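PDB 2HES: cytosolic iron-sulfur protein assembly protein 1 from Saccharomyces cerevisiae, which acts as an essential component of the cytosolic iron-sulfur protein assembly machinery and is required for maturation of iron-sulfur proteins outside the mitochondria. Local coordinates for residues Asp175-Ile179 / Ala191-His196; Thr222-Lys227 / Trp239-Leu245; Lys11-Ile17 / Gly315-Val321. All coordinates share one frame; numbering follows the deposited sequence.

Contact 1: Asp175-Ile179 / Ala191-His196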
loop_
_atom_site.group_PDB
_atom_site.type_symbol
_atom_site.label_atom_id
_atom_site.label_comp_id
_atom_site.label_asym_id
_atom_site.label_seq_id
_atom_site.Cartn_x
_atom_site.Cartn_y
_atom_site.Cartn_z
ATOM N N ASP A 175 -11.112 -9.516 8.421
ATOM C CA ASP A 175 -11.204 -10.375 7.208
ATOM C C ASP A 175 -11.923 -9.725 6.019
ATOM O O ASP A 175 -12.147 -10.392 4.977
ATOM C CB ASP A 175 -11.875 -11.737 7.485
ATOM C CG ASP A 175 -11.211 -12.522 8.607
ATOM O OD1 ASP A 175 -10.083 -12.205 9.029
ATOM O OD2 ASP A 175 -11.842 -13.506 9.046
ATOM N N THR A 176 -12.245 -8.446 6.166
ATOM C CA THR A 176 -12.919 -7.710 5.074
ATOM C C THR A 176 -12.067 -6.604 4.462
ATOM O O THR A 176 -11.047 -6.173 5.019
ATOM C CB THR A 176 -14.261 -7.103 5.502
ATOM O OG1 THR A 176 -14.035 -5.944 6.341
ATOM C CG2 THR A 176 -15.109 -8.148 6.241
ATOM N N VAL A 177 -12.412 -6.280 3.217
ATOM C CA VAL A 177 -12.029 -5.006 2.610
ATOM C C VAL A 177 -13.315 -4.144 2.606
ATOM O O VAL A 177 -14.394 -4.641 2.269
ATOM C CB VAL A 177 -11.516 -5.195 1.169
ATOM C CG1 VAL A 177 -11.311 -3.811 0.496
ATOM C CG2 VAL A 177 -10.232 -6.015 1.153
ATOM N N ARG A 178 -13.197 -2.857 2.970
ATOM C CA ARG A 178 -14.312 -1.930 2.858
ATOM C C ARG A 178 -13.973 -0.875 1.820
ATOM O O ARG A 178 -12.817 -0.451 1.706
ATOM C CB ARG A 178 -14.680 -1.270 4.199
ATOM C CG ARG A 178 -15.472 -2.249 5.066
ATOM C CD ARG A 178 -15.919 -1.591 6.357
ATOM N NE ARG A 178 -16.638 -2.560 7.153
ATOM C CZ ARG A 178 -17.941 -2.625 7.327
ATOM N NH1 ARG A 178 -18.763 -1.738 6.767
ATOM N NH2 ARG A 178 -18.416 -3.627 8.078
ATOM N N ILE A 179 -14.993 -0.474 1.081
ATOM C CA ILE A 179 -14.848 0.574 0.054
ATOM C C ILE A 179 -15.562 1.784 0.581
ATOM O O ILE A 179 -16.715 1.679 1.054
ATOM C CB ILE A 179 -15.483 0.103 -1.328
ATOM C CG1 ILE A 179 -14.932 -1.236 -1.828
ATOM C CG2 ILE A 179 -15.307 1.228 -2.405
ATOM C CD1 ILE A 179 -13.423 -1.227 -2.031
ATOM N N ALA A 191 -19.373 -0.481 0.368
ATOM C CA ALA A 191 -19.342 -1.962 0.198
ATOM C C ALA A 191 -18.447 -2.650 1.195
ATOM O O ALA A 191 -17.443 -2.113 1.605
ATOM C CB ALA A 191 -18.900 -2.292 -1.235
ATOM N N VAL A 192 -18.822 -3.855 1.587
ATOM C CA VAL A 192 -18.012 -4.689 2.434
ATOM C C VAL A 192 -17.747 -5.939 1.566
ATOM O O VAL A 192 -18.707 -6.603 1.100
ATOM C CB VAL A 192 -18.753 -5.106 3.714
ATOM C CG1 VAL A 192 -17.826 -5.941 4.584
ATOM C CG2 VAL A 192 -19.332 -3.890 4.460
ATOM N N LEU A 193 -16.476 -6.184 1.291
ATOM C CA LEU A 193 -16.002 -7.314 0.497
ATOM C C LEU A 193 -15.709 -8.486 1.440
ATOM O O LEU A 193 -14.649 -8.535 2.077
ATOM C CB LEU A 193 -14.748 -6.946 -0.302
ATOM C CG LEU A 193 -14.900 -5.806 -1.329
ATOM C CD1 LEU A 193 -13.699 -5.519 -2.164
ATOM C CD2 LEU A 193 -15.969 -6.137 -2.214
ATOM N N ASN A 194 -16.677 -9.406 1.504
ATOM C CA ASN A 194 -16.690 -10.547 2.414
ATOM C C ASN A 194 -16.252 -11.759 1.620
ATOM O O ASN A 194 -16.795 -12.022 0.529
ATOM C CB ASN A 194 -18.111 -10.809 2.872
ATOM C CG ASN A 194 -18.608 -9.799 3.843
ATOM O OD1 ASN A 194 -17.905 -9.436 4.786
ATOM N ND2 ASN A 194 -19.854 -9.355 3.654
ATOM N N GLY A 195 -15.266 -12.479 2.139
ATOM C CA GLY A 195 -14.866 -13.737 1.532
ATOM C C GLY A 195 -13.553 -14.299 2.046
ATOM O O GLY A 195 -13.378 -15.541 2.154
ATOM N N HIS A 196 -12.586 -13.421 2.322
ATOM C CA HIS A 196 -11.319 -13.936 2.813
ATOM C C HIS A 196 -11.605 -14.597 4.173
ATOM O O HIS A 196 -12.544 -14.216 4.908
ATOM C CB HIS A 196 -10.265 -12.819 2.997
ATOM C CG HIS A 196 -9.521 -12.453 1.748
ATOM N ND1 HIS A 196 -8.723 -13.337 1.054
ATOM C CD2 HIS A 196 -9.416 -11.262 1.097
ATOM C CE1 HIS A 196 -8.184 -12.717 0.018
ATOM N NE2 HIS A 196 -8.587 -11.463 0.028
HETATM O O HOH W 1 -12.593 -10.474 2.399
HETATM O O HOH W 2 -14.690 -12.046 4.864
HETATM O O HOH W 3 -14.050 -14.666 7.483
#

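Contact 2: Thr222-Lys227 / Trp239-Leu245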
loop_
_atom_site.group_PDB
_atom_site.type_symbol
_atom_site.label_atom_id
_atom_site.label_comp_id
_atom_site.label_asym_id
_atom_site.label_seq_id
_atom_site.Cartn_x
_atom_site.Cartn_y
_atom_site.Cartn_z
ATOM N N THR A 222 -4.434 -16.583 -0.047
ATOM C CA THR A 222 -4.972 -16.309 -1.361
ATOM C C THR A 222 -4.842 -14.841 -1.729
ATOM O O THR A 222 -4.686 -13.987 -0.855
ATOM C CB THR A 222 -6.470 -16.695 -1.486
ATOM O OG1 THR A 222 -7.283 -15.865 -0.636
ATOM C CG2 THR A 222 -6.694 -18.177 -1.102
ATOM N N VAL A 223 -4.915 -14.614 -3.037
ATOM C CA VAL A 223 -5.124 -13.253 -3.622
ATOM C C VAL A 223 -6.442 -13.318 -4.327
ATOM O O VAL A 223 -6.616 -14.214 -5.182
ATOM C CB VAL A 223 -4.033 -12.896 -4.627
ATOM C CG1 VAL A 223 -4.272 -11.472 -5.119
ATOM C CG2 VAL A 223 -2.691 -12.970 -3.890
ATOM N N ARG A 224 -7.389 -12.469 -3.922
ATOM C CA ARG A 224 -8.732 -12.403 -4.596
ATOM C C ARG A 224 -8.782 -11.227 -5.550
ATOM O O ARG A 224 -8.164 -10.180 -5.293
ATOM C CB ARG A 224 -9.839 -12.237 -3.543
ATOM C CG ARG A 224 -10.124 -13.529 -2.720
ATOM C CD ARG A 224 -11.268 -13.404 -1.668
ATOM N NE ARG A 224 -11.536 -14.792 -1.196
ATOM C CZ ARG A 224 -12.709 -15.436 -1.277
ATOM N NH1 ARG A 224 -13.774 -14.824 -1.744
ATOM N NH2 ARG A 224 -12.801 -16.701 -0.849
ATOM N N VAL A 225 -9.558 -11.354 -6.624
ATOM C CA VAL A 225 -9.825 -10.225 -7.498
ATOM C C VAL A 225 -11.332 -9.993 -7.367
ATOM O O VAL A 225 -12.137 -10.918 -7.535
ATOM C CB VAL A 225 -9.425 -10.522 -8.921
ATOM C CG1 VAL A 225 -9.855 -9.439 -9.863
ATOM C CG2 VAL A 225 -7.919 -10.722 -9.009
ATOM N N TRP A 226 -11.674 -8.759 -7.017
ATOM C CA TRP A 226 -13.039 -8.372 -6.770
ATOM C C TRP A 226 -13.453 -7.452 -7.903
ATOM O O TRP A 226 -12.659 -6.597 -8.334
ATOM C CB TRP A 226 -13.083 -7.574 -5.469
ATOM C CG TRP A 226 -12.528 -8.279 -4.275
ATOM C CD1 TRP A 226 -11.205 -8.250 -3.816
ATOM C CD2 TRP A 226 -13.273 -9.044 -3.312
ATOM N NE1 TRP A 226 -11.112 -9.010 -2.648
ATOM C CE2 TRP A 226 -12.365 -9.468 -2.311
ATOM C CE3 TRP A 226 -14.638 -9.415 -3.190
ATOM C CZ2 TRP A 226 -12.770 -10.273 -1.213
ATOM C CZ3 TRP A 226 -15.033 -10.227 -2.075
ATOM C CH2 TRP A 226 -14.100 -10.634 -1.127
ATOM N N LYS A 227 -14.728 -7.515 -8.265
ATOM C CA LYS A 227 -15.248 -6.739 -9.376
ATOM C C LYS A 227 -16.493 -5.973 -8.973
ATOM O O LYS A 227 -17.422 -6.547 -8.410
ATOM C CB LYS A 227 -15.670 -7.701 -10.458
ATOM C CG LYS A 227 -16.448 -7.019 -11.633
ATOM C CD LYS A 227 -16.783 -8.107 -12.713
ATOM C CE LYS A 227 -15.662 -8.681 -13.448
ATOM N NZ LYS A 227 -16.435 -9.809 -14.181
ATOM N N TRP A 239 -20.476 -5.616 -5.179
ATOM C CA TRP A 239 -19.155 -6.099 -5.552
ATOM C C TRP A 239 -19.134 -7.640 -5.330
ATOM O O TRP A 239 -19.775 -8.134 -4.361
ATOM C CB TRP A 239 -18.152 -5.305 -4.670
ATOM C CG TRP A 239 -16.900 -5.078 -5.251
ATOM C CD1 TRP A 239 -16.072 -6.075 -5.614
ATOM C CD2 TRP A 239 -16.190 -3.828 -5.558
ATOM N NE1 TRP A 239 -14.923 -5.570 -6.127
ATOM C CE2 TRP A 239 -14.954 -4.215 -6.117
ATOM C CE3 TRP A 239 -16.479 -2.435 -5.449
ATOM C CZ2 TRP A 239 -13.994 -3.314 -6.543
ATOM C CZ3 TRP A 239 -15.492 -1.525 -5.881
ATOM C CH2 TRP A 239 -14.274 -1.992 -6.438
ATOM N N VAL A 240 -18.466 -8.399 -6.211
ATOM C CA VAL A 240 -18.298 -9.873 -5.998
ATOM C C VAL A 240 -16.837 -10.235 -6.178
ATOM O O VAL A 240 -16.126 -9.496 -6.809
ATOM C CB VAL A 240 -19.147 -10.748 -6.957
ATOM C CG1 VAL A 240 -20.643 -10.474 -6.692
ATOM C CG2 VAL A 240 -18.689 -10.578 -8.477
ATOM N N CYS A 241 -16.394 -11.354 -5.586
ATOM C CA CYS A 241 -15.053 -11.848 -5.848
ATOM C C CYS A 241 -15.152 -12.630 -7.156
ATOM O O CYS A 241 -15.923 -13.622 -7.235
ATOM C CB CYS A 241 -14.615 -12.784 -4.716
ATOM S SG CYS A 241 -13.049 -13.503 -5.147
ATOM N N GLU A 242 -14.487 -12.145 -8.193
ATOM C CA GLU A 242 -14.577 -12.818 -9.484
ATOM C C GLU A 242 -13.562 -13.915 -9.711
ATOM O O GLU A 242 -13.778 -14.772 -10.537
ATOM C CB GLU A 242 -14.444 -11.788 -10.574
ATOM C CG GLU A 242 -13.080 -11.442 -10.911
ATOM C CD GLU A 242 -13.011 -10.783 -12.290
ATOM O OE1 GLU A 242 -13.496 -11.295 -13.305
ATOM O OE2 GLU A 242 -12.514 -9.698 -12.321
ATOM N N ALA A 243 -12.456 -13.913 -8.958
ATOM C CA ALA A 243 -11.419 -14.933 -9.158
ATOM C C ALA A 243 -10.595 -15.055 -7.921
ATOM O O ALA A 243 -10.428 -14.064 -7.221
ATOM C CB ALA A 243 -10.510 -14.500 -10.262
ATOM N N ILE A 244 -10.048 -16.250 -7.703
ATOM C CA ILE A 244 -8.926 -16.438 -6.761
ATOM C C ILE A 244 -7.710 -16.809 -7.629
ATOM O O ILE A 244 -7.787 -17.729 -8.481
ATOM C CB ILE A 244 -9.254 -17.498 -5.666
ATOM C CG1 ILE A 244 -10.363 -16.981 -4.726
ATOM C CG2 ILE A 244 -8.030 -17.745 -4.810
ATOM C CD1 ILE A 244 -10.957 -18.056 -3.770
ATOM N N LEU A 245 -6.585 -16.097 -7.453
ATOM C CA LEU A 245 -5.420 -16.350 -8.329
ATOM C C LEU A 245 -4.837 -17.741 -8.087
ATOM O O LEU A 245 -5.029 -18.319 -7.005
ATOM C CB LEU A 245 -4.327 -15.279 -8.158
ATOM C CG LEU A 245 -4.803 -13.829 -8.334
ATOM C CD1 LEU A 245 -3.608 -12.887 -8.317
ATOM C CD2 LEU A 245 -5.549 -13.689 -9.618
HETATM O O HOH W 4 -4.482 -17.081 -4.549
#

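Contact 3: Lys11-Ile17 / Gly315-Val321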
loop_
_atom_site.group_PDB
_atom_site.type_symbol
_atom_site.label_atom_id
_atom_site.label_comp_id
_atom_site.label_asym_id
_atom_site.label_seq_id
_atom_site.Cartn_x
_atom_site.Cartn_y
_atom_site.Cartn_z
ATOM N N LYS A 11 20.857 -2.903 0.985
ATOM C CA LYS A 11 20.599 -3.000 2.403
ATOM C C LYS A 11 20.528 -1.611 3.021
ATOM O O LYS A 11 21.493 -0.834 2.924
ATOM C CB LYS A 11 21.639 -3.858 3.144
ATOM C CG LYS A 11 21.217 -4.126 4.586
ATOM C CD LYS A 11 22.139 -5.077 5.298
ATOM C CE LYS A 11 21.715 -5.239 6.734
ATOM N NZ LYS A 11 20.480 -6.027 6.898
ATOM N N LEU A 12 19.412 -1.340 3.694
ATOM C CA LEU A 12 19.108 -0.029 4.283
ATOM C C LEU A 12 19.046 0.022 5.805
ATOM O O LEU A 12 19.404 1.045 6.410
ATOM C CB LEU A 12 17.775 0.490 3.726
ATOM C CG LEU A 12 17.633 0.825 2.240
ATOM C CD1 LEU A 12 16.167 1.212 1.971
ATOM C CD2 LEU A 12 18.543 1.938 1.815
ATOM N N TYR A 13 18.531 -1.032 6.433
ATOM C CA TYR A 13 18.401 -1.111 7.880
ATOM C C TYR A 13 18.844 -2.494 8.306
ATOM O O TYR A 13 19.066 -3.363 7.447
ATOM C CB TYR A 13 16.942 -0.979 8.329
ATOM C CG TYR A 13 16.176 0.214 7.837
ATOM C CD1 TYR A 13 16.010 1.339 8.639
ATOM C CD2 TYR A 13 15.571 0.203 6.567
ATOM C CE1 TYR A 13 15.276 2.443 8.182
ATOM C CE2 TYR A 13 14.842 1.305 6.108
ATOM C CZ TYR A 13 14.691 2.397 6.919
ATOM O OH TYR A 13 13.953 3.454 6.437
ATOM N N LYS A 14 18.919 -2.697 9.620
ATOM C CA LYS A 14 19.100 -4.034 10.199
ATOM C C LYS A 14 17.783 -4.593 10.756
ATOM O O LYS A 14 17.758 -5.717 11.281
ATOM C CB LYS A 14 20.175 -4.037 11.302
ATOM C CG LYS A 14 21.598 -3.719 10.842
ATOM C CD LYS A 14 22.645 -4.618 11.538
ATOM C CE LYS A 14 22.614 -4.549 13.067
ATOM N NZ LYS A 14 21.876 -5.701 13.691
ATOM N N GLU A 15 16.703 -3.813 10.629
ATOM C CA GLU A 15 15.369 -4.155 11.131
ATOM C C GLU A 15 14.416 -4.302 9.939
ATOM O O GLU A 15 14.780 -3.931 8.839
ATOM C CB GLU A 15 14.866 -3.052 12.075
ATOM C CG GLU A 15 15.433 -3.105 13.503
ATOM C CD GLU A 15 14.797 -4.206 14.364
ATOM O OE1 GLU A 15 13.557 -4.202 14.532
ATOM O OE2 GLU A 15 15.540 -5.071 14.882
ATOM N N LYS A 16 13.214 -4.837 10.170
ATOM C CA LYS A 16 12.190 -5.026 9.119
ATOM C C LYS A 16 11.985 -3.786 8.234
ATOM O O LYS A 16 12.055 -2.672 8.727
ATOM C CB LYS A 16 10.847 -5.379 9.773
ATOM C CG LYS A 16 9.789 -5.895 8.809
ATOM C CD LYS A 16 8.406 -6.144 9.462
ATOM C CE LYS A 16 8.482 -6.929 10.761
ATOM N NZ LYS A 16 7.230 -7.723 10.945
ATOM N N ILE A 17 11.739 -3.979 6.943
ATOM C CA ILE A 17 11.162 -2.894 6.136
ATOM C C ILE A 17 9.691 -3.186 6.030
ATOM O O ILE A 17 9.313 -4.291 5.624
ATOM C CB ILE A 17 11.759 -2.793 4.761
ATOM C CG1 ILE A 17 13.223 -2.365 4.902
ATOM C CG2 ILE A 17 10.933 -1.803 3.878
ATOM C CD1 ILE A 17 14.001 -2.507 3.684
ATOM N N GLY A 315 10.495 -5.369 -0.286
ATOM C CA GLY A 315 11.030 -5.078 1.042
ATOM C C GLY A 315 10.791 -6.164 2.084
ATOM O O GLY A 315 9.649 -6.602 2.316
ATOM N N GLY A 316 11.863 -6.563 2.780
ATOM C CA GLY A 316 11.805 -7.762 3.615
ATOM C C GLY A 316 12.303 -7.582 5.036
ATOM O O GLY A 316 12.792 -6.507 5.399
ATOM N N ASP A 317 12.181 -8.637 5.841
ATOM C CA ASP A 317 12.479 -8.587 7.277
ATOM C C ASP A 317 13.994 -8.432 7.514
ATOM O O ASP A 317 14.415 -8.218 8.648
ATOM C CB ASP A 317 11.941 -9.838 8.019
ATOM C CG ASP A 317 10.486 -9.664 8.583
ATOM O OD1 ASP A 317 9.901 -8.585 8.406
ATOM O OD2 ASP A 317 9.935 -10.589 9.251
ATOM N N ASP A 318 14.779 -8.549 6.449
ATOM C CA ASP A 318 16.260 -8.424 6.536
ATOM C C ASP A 318 16.763 -7.000 6.318
ATOM O O ASP A 318 17.989 -6.764 6.257
ATOM C CB ASP A 318 16.942 -9.337 5.515
ATOM C CG ASP A 318 16.294 -9.270 4.150
ATOM O OD1 ASP A 318 15.252 -8.585 4.038
ATOM O OD2 ASP A 318 16.791 -9.914 3.195
ATOM N N GLY A 319 15.845 -6.053 6.137
ATOM C CA GLY A 319 16.241 -4.639 5.993
ATOM C C GLY A 319 16.765 -4.285 4.612
ATOM O O GLY A 319 17.373 -3.225 4.415
ATOM N N ILE A 320 16.492 -5.151 3.643
ATOM C CA ILE A 320 16.932 -4.983 2.285
ATOM C C ILE A 320 15.762 -4.608 1.374
ATOM O O ILE A 320 14.649 -5.133 1.524
ATOM C CB ILE A 320 17.639 -6.298 1.767
ATOM C CG1 ILE A 320 18.954 -6.522 2.532
ATOM C CG2 ILE A 320 17.845 -6.291 0.270
ATOM C CD1 ILE A 320 19.866 -7.591 1.904
ATOM N N VAL A 321 16.015 -3.713 0.437
ATOM C CA VAL A 321 15.127 -3.557 -0.711
ATOM C C VAL A 321 15.778 -4.212 -1.913
ATOM O O VAL A 321 16.836 -3.763 -2.396
ATOM C CB VAL A 321 14.814 -2.068 -1.049
ATOM C CG1 VAL A 321 13.937 -1.988 -2.276
ATOM C CG2 VAL A 321 14.152 -1.397 0.113
HETATM O O HOH W 5 17.134 -7.924 10.028
HETATM O O HOH W 6 8.443 -9.871 11.966
#

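Contact 1: Asp175-Ile179 / Ala191-His196
Strands 177-179 and 191-193 run antiparallel at 160°, their axes 4.8 Å apart at closest approach, with Val177-Leu193 and Ile179-Ala191 as hydrogen-bonded pairs and Arg178-Val192 as the non-hydrogen-bonded pair between them. Two bonds carry most of the ladder: Leu193 N to Val177 O at 2.8 Å and Ile179 N to Ala191 O at 3.0 Å; the return bond of each pair is weak. On the buried face Val177 and Leu193 lie side by side, CB to CB 4.0 Å, while CG1 of Ile179 meets the methyl of Ala191. On the other face Val192 holds CG1 anti to its own nitrogen (chi1 -178°), and the second methyl, CG2, comes over one face of the guanidinium of Arg178, whose chain is extended from CG to NE, 3.2 Å from NH1. CG1 of Val192 meanwhile crosses to Thr176, whose CG2 in turn stands 3.4 Å from Asn194 OD1. The hairpin forms the third and fourth strands of a WD40 propeller blade, and the Gly195-His196 pair that follows is the GH dipeptide of the repeat. His196 points its imidazole into the next blade, where ND1 bonds to Asp220 and NE2 to Ser216, the aspartate-histidine-serine network of WD repeats. A CB on Gly195 would collide with Asn194 O, so the bend before His196 depends on a glycine. Beyond the strand pairing, water continues the link: one molecule donates to Asp175 O (2.6 Å) and Leu193 O while accepting from His196 N, and a second joins Asp175 O to Gly195 N and His196 O.

Contact 2: Thr222-Lys227 / Trp239-Leu245
One face of the Trp226 indole is covered by Cys241: CB lies 4.0 Å from the centroid of the six-membered ring, a CH-pi contact, and SG stands farther off, 4.7 Å from the same centroid but only 7° from the ring normal. Trp239 presents one face to the Lys227 carbonyl group and its edge to the Trp226 backbone and CB; the two five-membered rings are oblique, planes at 66°. The modelled Trp226 CB-Trp239 NE1 approach is too short, so the exact setting of the Trp239 ring is doubtful. Over one face of the Arg224 guanidinium comes Ile244, CD1 3.7 Å from NH2, the two chains lying side by side. In the backbone, Glu242 and Ala243 both face Val225, a classic beta bulge. Val225 O takes Glu242 N at 2.7 Å, in the carbonyl plane, and Ala243 N weakly at 3.3 Å. The bulge turns Glu242 alongside Val225 and across Lys227, whose NZ makes a weak salt bridge to OE1 at 3.4 Å; OE2 is taken by Arg213. Val223 CG1 meets Leu245 CD1 at 3.6 Å. With an alanine in place of Trp239, the Lys227 carbonyl would probably lose the ring lying over it and a gap would open beside Trp226. Trp226 NE1 bonds to Ser216 OG, which joins it to the histidine-serine network of its WD repeat. The hairpin is the outer half of its propeller blade: strand 213-218 flanks it inward, bonded through Ser216 and Leu214 to Arg224 and Trp226, while Trp283 of strand 282-289, in the next blade, packs on Val225, Ala243 and Leu245.

Contact 3: Lys11-Ile17 / Gly315-Val321
Ile17 reaches the turn opposite it through its torsions: with CG1 set beside the backbone nitrogen (chi1 -67°) and the chain extended (chi2 167°), CD1 arrives 3.4 Å from Gly319 C and 3.7 Å from Val321 CG2. Lys11 runs straight past Ile320 as far as CE and then bends (chi4 72°). The bend brings NZ onto a lone pair of Tyr13 O at 3.1 Å, with Asp318 O 2.7 Å from the same NZ. Backbone bonds add to this. Gly319 O accepts twice, from Leu12 N at 2.9 Å, nearly straight in line with the carbonyl, and from Tyr13 N at 3.2 Å, in plane on a lone pair. Gly316 O likewise takes Ile17 N at 3.1 Å and, from the opposite face of its plane, Gly319 N, closing a type I turn. Gly319 has positive phi, and a CB here would collide with Tyr13 O. A water joins Lys14 O to Asp317 O, and another joins Lys16 NZ to Asp317 OD2; OD1, whose modelled place is less certain, bonds to Asn299. Strand 5-11 is an edge strand of the sheet that includes 312-316 and 320-325, so the N-terminus completes the last blade, the closure known as the velcro of beta propellers. Residues 11-17 then cross into the first blade, where Leu12 and Tyr13 pack on strand 26-31 and Tyr13 OH bonds to Thr29.

How the contacts relate
Contacts 1 and 2 belong to successive blades of the seven-bladed propeller, each a hairpin of the third and fourth strands. Their centres are about 11 Å apart and they touch directly: Leu193 meets Trp239, and His196 meets Thr222 and Arg224, so the last strand of one blade and the loop after it lean on the next. Contact 1 comes first along the chain and contact 2 follows it; both fall in the long span between the two segments of contact 3, whose centre lies about 30 Å from each of theirs; contact 1 is across the chain's centre from it. Contacts 1 and 2 thus show blades packing in sequence, while contact 3 joins the regions near the two chain ends and closes the ring.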